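Ralf, proline/betaine transporter (Legionella pneumophila, PDB 4D7Q) probably acts as a guanine-nucleotide exchange factor, here as a chimera joining its Sec7 domain to the capping domain of Rickettsia prowazekii RalF. Local coordinates at residues Y209-I214 with Q321-F326; D219-Q224 with Q236-K241. The protein carries 2 engineered substitutions. All coordinates share one frame; numbering follows the deposited sequence.

Interaction 1 (Y209-I214 with Q321-F326)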
ATOM      1  N   TYR A 209     -12.446  -6.478   1.898  1.00 23.10           N
ATOM      2  CA  TYR A 209     -12.647  -7.777   1.259  1.00 23.07           C
ATOM      3  C   TYR A 209     -11.636  -8.016   0.158  1.00 26.00           C
ATOM      4  O   TYR A 209     -11.397  -7.131  -0.675  1.00 24.23           O
ATOM      5  CB  TYR A 209     -14.051  -7.863   0.681  1.00 22.78           C
ATOM      6  CG  TYR A 209     -15.147  -7.534   1.665  1.00 23.63           C
ATOM      7  CD1 TYR A 209     -15.561  -8.464   2.618  1.00 25.15           C
ATOM      8  CD2 TYR A 209     -15.843  -6.325   1.583  1.00 23.91           C
ATOM      9  CE1 TYR A 209     -16.615  -8.185   3.488  1.00 27.83           C
ATOM     10  CE2 TYR A 209     -16.889  -6.032   2.453  1.00 24.99           C
ATOM     11  CZ  TYR A 209     -17.288  -6.973   3.388  1.00 34.09           C
ATOM     12  OH  TYR A 209     -18.329  -6.664   4.233  1.00 29.66           O
ATOM     13  N   GLN A 210     -11.026  -9.199   0.173  1.00 23.12           N
ATOM     14  CA  GLN A 210      -9.997  -9.542  -0.804  1.00 23.14           C
ATOM     15  C   GLN A 210     -10.304 -10.877  -1.434  1.00 27.74           C
ATOM     16  O   GLN A 210     -10.716 -11.802  -0.749  1.00 27.99           O
ATOM     17  CB  GLN A 210      -8.601  -9.557  -0.163  1.00 23.08           C
ATOM     18  CG  GLN A 210      -7.439  -9.708  -1.174  1.00 28.07           C
ATOM     19  CD  GLN A 210      -6.088  -9.479  -0.545  1.00 36.35           C
ATOM     20  OE1 GLN A 210      -5.920  -8.627   0.318  1.00 29.99           O
ATOM     21  NE2 GLN A 210      -5.079 -10.199  -1.002  1.00 33.48           N
ATOM     22  N   ILE A 211     -10.127 -10.956  -2.754  1.00 23.89           N
ATOM     23  CA  ILE A 211     -10.313 -12.186  -3.513  1.00 23.20           C
ATOM     24  C   ILE A 211      -9.028 -12.429  -4.298  1.00 28.14           C
ATOM     25  O   ILE A 211      -8.743 -11.705  -5.265  1.00 26.42           O
ATOM     26  CB  ILE A 211     -11.578 -12.225  -4.410  1.00 26.00           C
ATOM     27  CG1 ILE A 211     -12.838 -11.619  -3.718  1.00 25.54           C
ATOM     28  CG2 ILE A 211     -11.812 -13.679  -4.884  1.00 26.36           C
ATOM     29  CD1 ILE A 211     -14.158 -11.593  -4.614  1.00 29.83           C
ATOM     30  N   ASN A 212      -8.233 -13.420  -3.849  1.00 25.47           N
ATOM     31  CA  ASN A 212      -6.983 -13.782  -4.516  1.00 26.99           C
ATOM     32  C   ASN A 212      -7.247 -14.806  -5.582  1.00 33.24           C
ATOM     33  O   ASN A 212      -8.266 -15.481  -5.528  1.00 33.42           O
ATOM     34  CB  ASN A 212      -6.003 -14.405  -3.533  1.00 31.33           C
ATOM     35  CG  ASN A 212      -5.460 -13.451  -2.534  1.00 42.37           C
ATOM     36  OD1 ASN A 212      -5.352 -12.245  -2.784  1.00 38.44           O
ATOM     37  ND2 ASN A 212      -5.049 -13.996  -1.406  1.00 34.22           N
ATOM     38  N   ASN A 213      -6.301 -14.952  -6.526  1.00 31.18           N
ATOM     39  CA  ASN A 213      -6.324 -15.954  -7.599  1.00 32.23           C
ATOM     40  C   ASN A 213      -7.624 -15.907  -8.398  1.00 35.76           C
ATOM     41  O   ASN A 213      -8.171 -16.951  -8.774  1.00 35.36           O
ATOM     42  CB  ASN A 213      -6.024 -17.377  -7.035  1.00 31.52           C
ATOM     43  CG  ASN A 213      -4.851 -17.417  -6.069  1.00 54.12           C
ATOM     44  OD1 ASN A 213      -3.713 -17.102  -6.413  1.00 47.47           O
ATOM     45  ND2 ASN A 213      -5.108 -17.775  -4.822  1.00 48.77           N
ATOM     46  N   ILE A 214      -8.127 -14.681  -8.638  1.00 31.29           N
ATOM     47  CA  ILE A 214      -9.368 -14.464  -9.384  1.00 30.71           C
ATOM     48  C   ILE A 214      -9.050 -14.508 -10.880  1.00 36.30           C
ATOM     49  O   ILE A 214      -7.952 -14.111 -11.273  1.00 36.06           O
ATOM     50  CB  ILE A 214     -10.103 -13.159  -8.928  1.00 33.03           C
ATOM     51  CG1 ILE A 214     -11.624 -13.216  -9.240  1.00 33.93           C
ATOM     52  CG2 ILE A 214      -9.424 -11.856  -9.437  1.00 32.24           C
ATOM     53  CD1 ILE A 214     -12.518 -12.212  -8.464  1.00 40.59           C
ATOM     54  N   GLN A 321     -22.148  -6.122  -0.883  1.00 28.18           N
ATOM     55  CA  GLN A 321     -22.999  -6.503  -2.046  1.00 27.97           C
ATOM     56  C   GLN A 321     -22.150  -6.733  -3.291  1.00 31.19           C
ATOM     57  O   GLN A 321     -22.362  -7.705  -4.021  1.00 31.16           O
ATOM     58  CB  GLN A 321     -24.068  -5.430  -2.348  1.00 28.84           C
ATOM     59  CG  GLN A 321     -25.162  -5.359  -1.290  1.00 37.82           C
ATOM     60  CD  GLN A 321     -26.109  -4.200  -1.467  1.00 41.92           C
ATOM     61  OE1 GLN A 321     -25.716  -3.036  -1.519  1.00 32.49           O
ATOM     62  NE2 GLN A 321     -27.389  -4.494  -1.512  1.00 35.93           N
ATOM     63  N   ILE A 322     -21.199  -5.821  -3.535  1.00 27.88           N
ATOM     64  CA  ILE A 322     -20.261  -5.884  -4.662  1.00 27.13           C
ATOM     65  C   ILE A 322     -19.427  -7.149  -4.515  1.00 29.81           C
ATOM     66  O   ILE A 322     -19.312  -7.913  -5.481  1.00 28.58           O
ATOM     67  CB  ILE A 322     -19.369  -4.616  -4.707  1.00 29.14           C
ATOM     68  CG1 ILE A 322     -20.206  -3.376  -5.136  1.00 29.51           C
ATOM     69  CG2 ILE A 322     -18.131  -4.832  -5.642  1.00 28.55           C
ATOM     70  CD1 ILE A 322     -19.556  -1.992  -4.820  1.00 34.60           C
ATOM     71  N   THR A 323     -18.874  -7.380  -3.295  1.00 26.30           N
ATOM     72  CA  THR A 323     -18.043  -8.557  -3.025  1.00 26.79           C
ATOM     73  C   THR A 323     -18.800  -9.856  -3.249  1.00 31.36           C
ATOM     74  O   THR A 323     -18.284 -10.754  -3.910  1.00 30.45           O
ATOM     75  CB  THR A 323     -17.402  -8.503  -1.633  1.00 30.14           C
ATOM     76  OG1 THR A 323     -16.792  -7.232  -1.428  1.00 26.92           O
ATOM     77  CG2 THR A 323     -16.347  -9.551  -1.477  1.00 26.63           C
ATOM     78  N   ALA A 324     -20.041  -9.941  -2.731  1.00 31.12           N
ATOM     79  CA  ALA A 324     -20.871 -11.146  -2.862  1.00 31.46           C
ATOM     80  C   ALA A 324     -21.346 -11.385  -4.301  1.00 33.16           C
ATOM     81  O   ALA A 324     -21.758 -12.496  -4.622  1.00 33.97           O
ATOM     82  CB  ALA A 324     -22.047 -11.081  -1.902  1.00 32.78           C
ATOM     83  N   SER A 325     -21.239 -10.357  -5.168  1.00 28.10           N
ATOM     84  CA  SER A 325     -21.605 -10.406  -6.582  1.00 27.79           C
ATOM     85  C   SER A 325     -20.583 -11.177  -7.411  1.00 32.34           C
ATOM     86  O   SER A 325     -20.921 -11.674  -8.481  1.00 33.73           O
ATOM     87  CB  SER A 325     -21.790  -9.000  -7.140  1.00 28.61           C
ATOM     88  OG  SER A 325     -22.985  -8.410  -6.660  1.00 32.20           O
ATOM     89  N   PHE A 326     -19.333 -11.254  -6.951  1.00 27.86           N
ATOM     90  CA  PHE A 326     -18.328 -12.031  -7.656  1.00 27.05           C
ATOM     91  C   PHE A 326     -18.624 -13.493  -7.366  1.00 33.42           C
ATOM     92  O   PHE A 326     -19.067 -13.819  -6.265  1.00 33.36           O
ATOM     93  CB  PHE A 326     -16.889 -11.612  -7.254  1.00 28.03           C
ATOM     94  CG  PHE A 326     -16.493 -10.259  -7.826  1.00 28.99           C
ATOM     95  CD1 PHE A 326     -15.928 -10.159  -9.095  1.00 29.73           C
ATOM     96  CD2 PHE A 326     -16.740  -9.085  -7.120  1.00 31.48           C
ATOM     97  CE1 PHE A 326     -15.596  -8.912  -9.639  1.00 31.85           C
ATOM     98  CE2 PHE A 326     -16.414  -7.829  -7.670  1.00 31.27           C
ATOM     99  CZ  PHE A 326     -15.837  -7.752  -8.920  1.00 29.78           C
TER
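The hydroxyl of Thr323, hydrogen-bonded to Ala319 O one turn back in helix 313-325, rests against the Tyr209 side chain, with OG1 3.3 Å from Tyr209 CD2. This is helix-on-sheet packing in the Rickettsia-derived capping domain: the end of helix 313-325 lies over strand 208-214 of a six-stranded antiparallel sheet. Threonine suits a buried helix position because its hydroxyl can bond to its own helix while its methyl meets the neighbour. Here OG1 stands beside the backbone N (chi1 -49°), leaving CG2 anti to N and 3.6 Å from Tyr209 CB. Tyrosine combines an apolar ring with a polar tip, and its OH is bonded to Leu344 O of helix 341-351. Two residues along the strand, the branched Ile211 reaches Phe326 with its delta methyl. Its chi2 of 178° holds CD1 extended, and CD1 ends 3.8 Å from Phe326 CB. Ile299 of the adjoining strand 297-303 touches both side chains, so the sheet and Phe326 share one apolar layer. Ile214, beyond the corner at Asn213, crosses the phenylalanine at about a right angle. Its CD1 lies 4.0 Å from Phe326 CD1, while Thr323 O sits in the plane of that ring, at its edge.

Interaction 2 (D219-Q224 with Q236-K241); sequences DKTFKQ and QNIFPK
Thr221 and Ile238 come nearest in their alpha carbons where the first turn of helix 220-230 meets the irregular chain after it, a helix-to-loop contact within the capping domain. The apolar touches come first. Ile238 CD1 lies 3.5 Å from Thr221 O and 3.7 Å from Thr221 CG2, and also covers one face of the neighbouring Phe239 ring, 4.0 Å above its plane and offset toward the rim. Chi1 (44°) directs CG1, and chi2 (98°) then sets CD1 where it meets both methyl and ring. The same Thr221 methyl meets Phe239 CD1 at 3.8 Å, the two side chains crossing at about a right angle. CB and the amide end of Gln224 lie against Ile238, the two side chains running in opposite directions, with Gln224 CD 4.0 Å from Ile238 CG2. A long, flexible glutamine suits this partly exposed position, its flat end lying over an aliphatic branch.

Among the polar bonds of the helix start, Asp219 is the N-cap. Its short carboxylate can accept first-turn N-H groups that lack a carbonyl partner: OD1 takes Phe222 N at 3.2 Å from above the carboxylate plane, and Thr221 N weakly. Thr221 OG1 pairs with Ser325 O. Thr221 thus divides its labour, hydroxyl to the helix 313-325 end and methyl to the loop, so that van der Waals contact alone joins the two segments directly.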
ATOM      1  N   ASP A 219     -14.367 -16.813 -12.842  1.00 41.46           N
ATOM      2  CA  ASP A 219     -15.387 -15.899 -12.306  1.00 38.71           C
ATOM      3  C   ASP A 219     -16.115 -15.084 -13.412  1.00 39.59           C
ATOM      4  O   ASP A 219     -15.472 -14.300 -14.119  1.00 37.35           O
ATOM      5  CB  ASP A 219     -14.714 -14.958 -11.275  1.00 39.01           C
ATOM      6  CG  ASP A 219     -15.657 -14.238 -10.330  1.00 39.05           C
ATOM      7  OD1 ASP A 219     -16.650 -13.655 -10.810  1.00 40.94           O
ATOM      8  OD2 ASP A 219     -15.379 -14.218  -9.119  1.00 36.50           O
ATOM      9  N   LYS A 220     -17.454 -15.248 -13.527  1.00 35.73           N
ATOM     10  CA  LYS A 220     -18.282 -14.539 -14.523  1.00 36.18           C
ATOM     11  C   LYS A 220     -18.347 -13.037 -14.293  1.00 39.61           C
ATOM     12  O   LYS A 220     -18.341 -12.278 -15.271  1.00 40.02           O
ATOM     13  CB  LYS A 220     -19.696 -15.145 -14.660  1.00 39.22           C
ATOM     14  CG  LYS A 220     -20.418 -14.730 -15.946  1.00 55.97           C
ATOM     15  CD  LYS A 220     -21.786 -15.409 -16.109  1.00 64.56           C
ATOM     16  CE  LYS A 220     -22.956 -14.508 -15.778  1.00 66.13           C
ATOM     17  NZ  LYS A 220     -23.212 -13.501 -16.840  1.00 69.29           N
ATOM     18  N   THR A 221     -18.383 -12.599 -13.016  1.00 35.01           N
ATOM     19  CA  THR A 221     -18.383 -11.172 -12.672  1.00 34.41           C
ATOM     20  C   THR A 221     -17.025 -10.538 -13.020  1.00 36.68           C
ATOM     21  O   THR A 221     -16.980  -9.438 -13.583  1.00 35.25           O
ATOM     22  CB  THR A 221     -18.778 -10.948 -11.205  1.00 38.36           C
ATOM     23  OG1 THR A 221     -19.908 -11.764 -10.905  1.00 40.06           O
ATOM     24  CG2 THR A 221     -19.113  -9.478 -10.909  1.00 33.12           C
ATOM     25  N   PHE A 222     -15.924 -11.230 -12.688  1.00 32.90           N
ATOM     26  CA  PHE A 222     -14.598 -10.726 -13.025  1.00 32.19           C
ATOM     27  C   PHE A 222     -14.382 -10.753 -14.541  1.00 37.67           C
ATOM     28  O   PHE A 222     -13.806  -9.799 -15.077  1.00 37.04           O
ATOM     29  CB  PHE A 222     -13.492 -11.485 -12.294  1.00 33.53           C
ATOM     30  CG  PHE A 222     -12.125 -10.862 -12.462  1.00 34.25           C
ATOM     31  CD1 PHE A 222     -11.784  -9.699 -11.778  1.00 35.78           C
ATOM     32  CD2 PHE A 222     -11.171 -11.451 -13.283  1.00 36.10           C
ATOM     33  CE1 PHE A 222     -10.512  -9.139 -11.915  1.00 36.93           C
ATOM     34  CE2 PHE A 222      -9.895 -10.890 -13.417  1.00 38.06           C
ATOM     35  CZ  PHE A 222      -9.575  -9.738 -12.738  1.00 35.93           C
ATOM     36  N   LYS A 223     -14.875 -11.819 -15.236  1.00 34.71           N
ATOM     37  CA  LYS A 223     -14.790 -11.940 -16.702  1.00 34.74           C
ATOM     38  C   LYS A 223     -15.369 -10.679 -17.365  1.00 39.58           C
ATOM     39  O   LYS A 223     -14.724 -10.080 -18.222  1.00 39.54           O
ATOM     40  CB  LYS A 223     -15.550 -13.182 -17.205  1.00 37.04           C
ATOM     41  CG  LYS A 223     -15.503 -13.342 -18.733  1.00 40.55           C
ATOM     42  CD  LYS A 223     -16.697 -14.107 -19.289  1.00 54.48           C
ATOM     43  CE  LYS A 223     -16.449 -15.590 -19.399  1.00 67.56           C
ATOM     44  NZ  LYS A 223     -17.672 -16.322 -19.819  1.00 71.80           N
ATOM     45  N   GLN A 224     -16.573 -10.276 -16.932  1.00 37.11           N
ATOM     46  CA  GLN A 224     -17.286  -9.114 -17.448  1.00 37.19           C
ATOM     47  C   GLN A 224     -16.564  -7.808 -17.112  1.00 40.54           C
ATOM     48  O   GLN A 224     -16.332  -6.995 -18.009  1.00 39.28           O
ATOM     49  CB  GLN A 224     -18.734  -9.115 -16.950  1.00 38.91           C
ATOM     50  CG  GLN A 224     -19.567 -10.225 -17.577  1.00 46.39           C
ATOM     51  CD  GLN A 224     -20.974 -10.206 -17.069  1.00 56.36           C
ATOM     52  OE1 GLN A 224     -21.292 -10.778 -16.024  1.00 55.62           O
ATOM     53  NE2 GLN A 224     -21.840  -9.513 -17.781  1.00 43.64           N
ATOM     54  N   GLN A 236     -20.351  -1.228 -16.731  1.00 34.84           N
ATOM     55  CA  GLN A 236     -21.791  -1.295 -16.489  1.00 34.91           C
ATOM     56  C   GLN A 236     -22.066  -2.124 -15.214  1.00 36.51           C
ATOM     57  O   GLN A 236     -21.159  -2.793 -14.710  1.00 35.08           O
ATOM     58  CB  GLN A 236     -22.521  -1.861 -17.724  1.00 36.49           C
ATOM     59  CG  GLN A 236     -22.585  -0.820 -18.841  1.00 57.82           C
ATOM     60  CD  GLN A 236     -23.237  -1.336 -20.088  1.00 87.89           C
ATOM     61  OE1 GLN A 236     -22.590  -1.945 -20.944  1.00 89.16           O
ATOM     62  NE2 GLN A 236     -24.523  -1.057 -20.243  1.00 79.07           N
ATOM     63  N   ASN A 237     -23.299  -2.030 -14.673  1.00 32.45           N
ATOM     64  CA  ASN A 237     -23.727  -2.792 -13.508  1.00 30.80           C
ATOM     65  C   ASN A 237     -23.913  -4.266 -13.915  1.00 35.26           C
ATOM     66  O   ASN A 237     -24.947  -4.660 -14.444  1.00 35.95           O
ATOM     67  CB  ASN A 237     -24.978  -2.181 -12.874  1.00 27.94           C
ATOM     68  CG  ASN A 237     -25.527  -2.913 -11.662  1.00 42.33           C
ATOM     69  OD1 ASN A 237     -24.976  -3.906 -11.182  1.00 34.64           O
ATOM     70  ND2 ASN A 237     -26.634  -2.429 -11.126  1.00 34.74           N
ATOM     71  N   ILE A 238     -22.868  -5.065 -13.701  1.00 32.69           N
ATOM     72  CA  ILE A 238     -22.841  -6.503 -14.019  1.00 33.18           C
ATOM     73  C   ILE A 238     -22.883  -7.335 -12.717  1.00 35.77           C
ATOM     74  O   ILE A 238     -22.607  -8.532 -12.724  1.00 36.84           O
ATOM     75  CB  ILE A 238     -21.574  -6.806 -14.898  1.00 36.69           C
ATOM     76  CG1 ILE A 238     -20.306  -6.085 -14.358  1.00 36.46           C
ATOM     77  CG2 ILE A 238     -21.821  -6.371 -16.353  1.00 37.64           C
ATOM     78  CD1 ILE A 238     -19.380  -6.881 -13.517  1.00 43.11           C
ATOM     79  N   PHE A 239     -23.220  -6.677 -11.605  1.00 31.08           N
ATOM     80  CA  PHE A 239     -23.231  -7.245 -10.261  1.00 31.37           C
ATOM     81  C   PHE A 239     -24.573  -7.907  -9.917  1.00 38.69           C
ATOM     82  O   PHE A 239     -25.574  -7.198  -9.757  1.00 38.35           O
ATOM     83  CB  PHE A 239     -22.804  -6.163  -9.239  1.00 32.04           C
ATOM     84  CG  PHE A 239     -21.485  -5.517  -9.610  1.00 32.05           C
ATOM     85  CD1 PHE A 239     -20.280  -6.176  -9.384  1.00 34.24           C
ATOM     86  CD2 PHE A 239     -21.452  -4.273 -10.228  1.00 34.18           C
ATOM     87  CE1 PHE A 239     -19.061  -5.589  -9.755  1.00 35.21           C
ATOM     88  CE2 PHE A 239     -20.237  -3.689 -10.608  1.00 36.77           C
ATOM     89  CZ  PHE A 239     -19.046  -4.355 -10.371  1.00 34.46           C
ATOM     90  N   PRO A 240     -24.620  -9.269  -9.832  1.00 37.07           N
ATOM     91  CA  PRO A 240     -25.904  -9.950  -9.565  1.00 37.68           C
ATOM     92  C   PRO A 240     -26.670  -9.536  -8.304  1.00 40.67           C
ATOM     93  O   PRO A 240     -27.884  -9.628  -8.313  1.00 41.00           O
ATOM     94  CB  PRO A 240     -25.531 -11.442  -9.567  1.00 39.75           C
ATOM     95  CG  PRO A 240     -24.267 -11.524 -10.342  1.00 42.98           C
ATOM     96  CD  PRO A 240     -23.537 -10.253 -10.064  1.00 38.09           C
ATOM     97  N   LYS A 241     -25.987  -9.060  -7.240  1.00 36.20           N
ATOM     98  CA  LYS A 241     -26.665  -8.637  -6.001  1.00 35.38           C
ATOM     99  C   LYS A 241     -27.155  -7.191  -6.083  1.00 38.61           C
ATOM    100  O   LYS A 241     -27.812  -6.708  -5.156  1.00 38.22           O
ATOM    101  CB  LYS A 241     -25.761  -8.832  -4.764  1.00 36.52           C
ATOM    102  CG  LYS A 241     -25.191 -10.242  -4.589  1.00 38.85           C
ATOM    103  CD  LYS A 241     -26.248 -11.280  -4.219  1.00 42.78           C
ATOM    104  CE  LYS A 241     -25.606 -12.595  -3.848  1.00 50.35           C
ATOM    105  NZ  LYS A 241     -26.474 -13.754  -4.200  1.00 62.76           N
TER

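How the interactions relate
Within the capping part of the chimera the chain first runs along strand 208-214, turns into helix 220-230, and doubles back through the loop at 236-241. There interaction 2 closes a short loop with 11 residues between its segments. The chain then builds further strands of the sheet before helix 313-325 returns to the first strand, so interaction 1 closes a much longer loop, of 106 intervening residues, with interaction 2 nested inside it. The two centres are about 10 Å apart, and Ser325 joins them: besides its backbone O, which faces the start of helix 220-230, its OG is probably bonded to Lys241 N. Sheet, helix end and loop are thereby tied together.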